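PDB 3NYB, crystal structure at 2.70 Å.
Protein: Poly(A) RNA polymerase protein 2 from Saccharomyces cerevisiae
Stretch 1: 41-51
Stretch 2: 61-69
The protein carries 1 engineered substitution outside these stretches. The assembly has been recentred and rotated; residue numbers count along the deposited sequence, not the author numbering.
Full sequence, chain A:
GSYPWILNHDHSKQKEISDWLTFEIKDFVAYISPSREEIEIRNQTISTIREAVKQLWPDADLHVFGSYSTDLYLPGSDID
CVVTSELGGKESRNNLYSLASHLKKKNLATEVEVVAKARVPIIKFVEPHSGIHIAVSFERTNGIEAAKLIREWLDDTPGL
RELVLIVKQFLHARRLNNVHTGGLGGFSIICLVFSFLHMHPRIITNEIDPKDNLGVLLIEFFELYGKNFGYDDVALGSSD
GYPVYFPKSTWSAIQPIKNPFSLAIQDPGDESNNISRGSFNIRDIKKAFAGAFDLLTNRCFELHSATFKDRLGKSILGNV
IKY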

# COMPACT_ATOMS: atom_id res chain seq x y z
N ILE A 41 15.49 -9.88 19.31
CA ILE A 41 16.67 -9.67 18.49
C ILE A 41 16.70 -8.27 17.89
O ILE A 41 17.72 -7.59 17.93
CB ILE A 41 16.73 -10.69 17.34
CG1 ILE A 41 16.86 -12.10 17.92
CG2 ILE A 41 17.90 -10.38 16.45
CD1 ILE A 41 16.59 -13.20 16.91
N ARG A 42 15.57 -7.83 17.34
CA ARG A 42 15.51 -6.52 16.73
C ARG A 42 15.92 -5.45 17.75
O ARG A 42 16.73 -4.58 17.45
CB ARG A 42 14.12 -6.25 16.18
CG ARG A 42 13.92 -4.83 15.70
CD ARG A 42 12.48 -4.60 15.24
NE ARG A 42 11.99 -5.64 14.35
CZ ARG A 42 10.70 -5.85 14.11
NH1 ARG A 42 9.79 -5.09 14.71
NH2 ARG A 42 10.32 -6.82 13.28
N ASN A 43 15.39 -5.54 18.96
CA ASN A 43 15.76 -4.56 19.99
C ASN A 43 17.25 -4.61 20.35
O ASN A 43 17.88 -3.57 20.48
CB ASN A 43 14.88 -4.72 21.24
CG ASN A 43 13.44 -4.30 20.99
OD1 ASN A 43 12.53 -4.69 21.71
ND2 ASN A 43 13.23 -3.51 19.94
N GLN A 44 17.80 -5.81 20.48
CA GLN A 44 19.22 -5.95 20.77
C GLN A 44 20.06 -5.26 19.72
O GLN A 44 20.94 -4.46 20.05
CB GLN A 44 19.61 -7.42 20.79
CG GLN A 44 18.88 -8.25 21.80
CD GLN A 44 19.36 -9.69 21.80
OE1 GLN A 44 20.43 -9.99 21.25
NE2 GLN A 44 18.59 -10.58 22.42
N THR A 45 19.81 -5.58 18.46
CA THR A 45 20.65 -5.05 17.40
C THR A 45 20.52 -3.53 17.31
O THR A 45 21.52 -2.83 17.19
CB THR A 45 20.38 -5.70 16.02
OG1 THR A 45 19.27 -5.06 15.40
CG2 THR A 45 20.10 -7.18 16.18
N ILE A 46 19.29 -3.04 17.39
CA ILE A 46 19.07 -1.59 17.41
C ILE A 46 19.85 -0.97 18.56
O ILE A 46 20.51 0.04 18.40
CB ILE A 46 17.57 -1.24 17.56
CG1 ILE A 46 16.79 -1.70 16.33
CG2 ILE A 46 17.40 0.25 17.73
CD1 ILE A 46 17.27 -1.08 15.06
N SER A 47 19.77 -1.59 19.73
CA SER A 47 20.46 -1.05 20.90
C SER A 47 21.96 -1.10 20.67
O SER A 47 22.68 -0.17 21.02
CB SER A 47 20.07 -1.80 22.17
OG SER A 47 20.45 -1.07 23.32
N THR A 48 22.43 -2.20 20.08
CA THR A 48 23.84 -2.36 19.75
C THR A 48 24.29 -1.24 18.81
O THR A 48 25.37 -0.68 18.96
CB THR A 48 24.09 -3.74 19.10
OG1 THR A 48 24.02 -4.77 20.10
CG2 THR A 48 25.45 -3.79 18.44
N ILE A 49 23.45 -0.90 17.85
CA ILE A 49 23.80 0.17 16.93
C ILE A 49 23.74 1.54 17.61
O ILE A 49 24.60 2.40 17.37
CB ILE A 49 22.94 0.13 15.66
CG1 ILE A 49 23.38 -1.06 14.80
CG2 ILE A 49 23.07 1.42 14.88
CD1 ILE A 49 22.31 -1.55 13.86
N ARG A 50 22.74 1.74 18.47
CA ARG A 50 22.64 2.98 19.24
C ARG A 50 23.92 3.15 20.04
O ARG A 50 24.53 4.22 20.05
CB ARG A 50 21.43 2.95 20.17
CG ARG A 50 21.29 4.19 21.05
CD ARG A 50 20.12 4.07 22.05
NE ARG A 50 18.83 4.01 21.38
CZ ARG A 50 18.13 2.89 21.19
NH1 ARG A 50 18.60 1.73 21.63
NH2 ARG A 50 16.96 2.94 20.56
N GLU A 51 24.33 2.07 20.69
CA GLU A 51 25.52 2.07 21.52
C GLU A 51 26.76 2.44 20.69
O GLU A 51 27.65 3.13 21.17
CB GLU A 51 25.66 0.73 22.25
CG GLU A 51 26.94 0.53 23.04
CD GLU A 51 27.83 -0.56 22.46
OE1 GLU A 51 28.78 -0.98 23.16
OE2 GLU A 51 27.58 -1.01 21.32
N ASP A 61 21.01 9.94 20.35
CA ASP A 61 20.17 8.78 20.59
C ASP A 61 19.76 8.27 19.21
O ASP A 61 20.17 8.82 18.19
CB ASP A 61 18.93 9.17 21.42
CG ASP A 61 18.55 8.11 22.46
OD1 ASP A 61 18.60 6.89 22.16
OD2 ASP A 61 18.18 8.51 23.59
N LEU A 62 18.93 7.24 19.19
CA LEU A 62 18.56 6.58 17.94
C LEU A 62 17.15 6.04 18.06
O LEU A 62 16.84 5.30 19.00
CB LEU A 62 19.55 5.45 17.66
CG LEU A 62 19.40 4.60 16.39
CD1 LEU A 62 19.57 5.46 15.15
CD2 LEU A 62 20.42 3.48 16.40
N HIS A 63 16.28 6.40 17.12
CA HIS A 63 14.90 5.96 17.19
C HIS A 63 14.38 5.35 15.90
O HIS A 63 14.68 5.82 14.80
CB HIS A 63 13.99 7.12 17.63
CG HIS A 63 14.36 7.68 18.97
ND1 HIS A 63 14.26 6.95 20.13
CD2 HIS A 63 14.84 8.89 19.33
CE1 HIS A 63 14.66 7.69 21.15
NE2 HIS A 63 15.01 8.87 20.69
N VAL A 64 13.59 4.29 16.04
CA VAL A 64 12.97 3.65 14.89
C VAL A 64 11.75 4.46 14.49
O VAL A 64 10.88 4.69 15.33
CB VAL A 64 12.49 2.23 15.25
CG1 VAL A 64 11.72 1.60 14.06
CG2 VAL A 64 13.65 1.36 15.70
N PHE A 65 11.66 4.86 13.23
CA PHE A 65 10.46 5.52 12.70
C PHE A 65 9.98 4.83 11.42
O PHE A 65 10.76 4.17 10.73
CB PHE A 65 10.75 6.99 12.40
CG PHE A 65 11.71 7.20 11.25
CD1 PHE A 65 11.24 7.37 9.95
CD2 PHE A 65 13.08 7.19 11.46
CE1 PHE A 65 12.13 7.56 8.89
CE2 PHE A 65 13.97 7.38 10.41
CZ PHE A 65 13.50 7.57 9.13
N GLY A 66 8.71 4.99 11.07
CA GLY A 66 8.23 4.51 9.78
C GLY A 66 7.57 3.15 9.83
O GLY A 66 6.93 2.79 10.81
N SER A 67 7.74 2.39 8.75
CA SER A 67 7.11 1.08 8.61
C SER A 67 7.22 0.23 9.87
O SER A 67 6.31 -0.54 10.17
CB SER A 67 7.71 0.33 7.43
OG SER A 67 7.37 0.96 6.22
N TYR A 68 8.33 0.37 10.59
CA TYR A 68 8.58 -0.53 11.71
C TYR A 68 7.99 -0.08 13.05
O TYR A 68 7.91 -0.88 13.97
CB TYR A 68 10.08 -0.86 11.85
CG TYR A 68 10.56 -2.01 10.97
CD1 TYR A 68 10.68 -3.30 11.49
CD2 TYR A 68 10.89 -1.81 9.63
CE1 TYR A 68 11.13 -4.36 10.71
CE2 TYR A 68 11.34 -2.86 8.83
CZ TYR A 68 11.45 -4.14 9.37
OH TYR A 68 11.89 -5.19 8.59
N SER A 69 7.56 1.18 13.15
CA SER A 69 6.94 1.68 14.39
C SER A 69 5.42 1.62 14.29
O SER A 69 4.71 1.53 15.29
CB SER A 69 7.39 3.11 14.72
OG SER A 69 7.24 3.96 13.60

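Polar bonding in this contact is concentrated at Arg 50, near the C-terminal end of the helical stretch, where the backbones come closest. Its CA-to-CB bond points toward the other stretch, and the chain is long enough for its guanidinium edge to meet two acceptors. Arg 50 NH2 donates to Leu 62 O at 2.8 Å, the shortest and straightest of the three hydrogen bonds between the stretches; Arg 50 NE reaches that same oxygen only weakly, at 3.4 Å. Arg 50 NE also forms a salt bridge with Asp 61 OD1 at 3.0 Å, although the bent N-H...O angle of 123° makes the hydrogen bond itself weak. Asp 61 OD1 accepts a second, straighter bond from Leu 62 N (3.0 Å), so one carboxylate oxygen serves both the arginine and the start of the strand. An arginine suits this place because its planar, multi-donor head can serve a carbonyl and a carboxylate together.

The rest of the packing around Leu 62 and Val 64 is apolar. Leu 62 CD2 lies 3.7 Å from Ile 49 CG2 and 3.9 Å from Arg 50 CB, while Ile 46 CG2 meets Val 64 CG2 more loosely, at 4.4 Å; these branched aliphatic side chains pack without polar groups needing partners. Two turns back along the helix from Arg 50, Arg 42 lays a guanidinium face over the ring edge of Tyr 68, Arg 42 NH2 to Tyr 68 CE1 3.6 Å, a flat surface suited to an aromatic edge; Arg 42 NH2 and Tyr 68 OH find hydrogen bonds elsewhere in the structure.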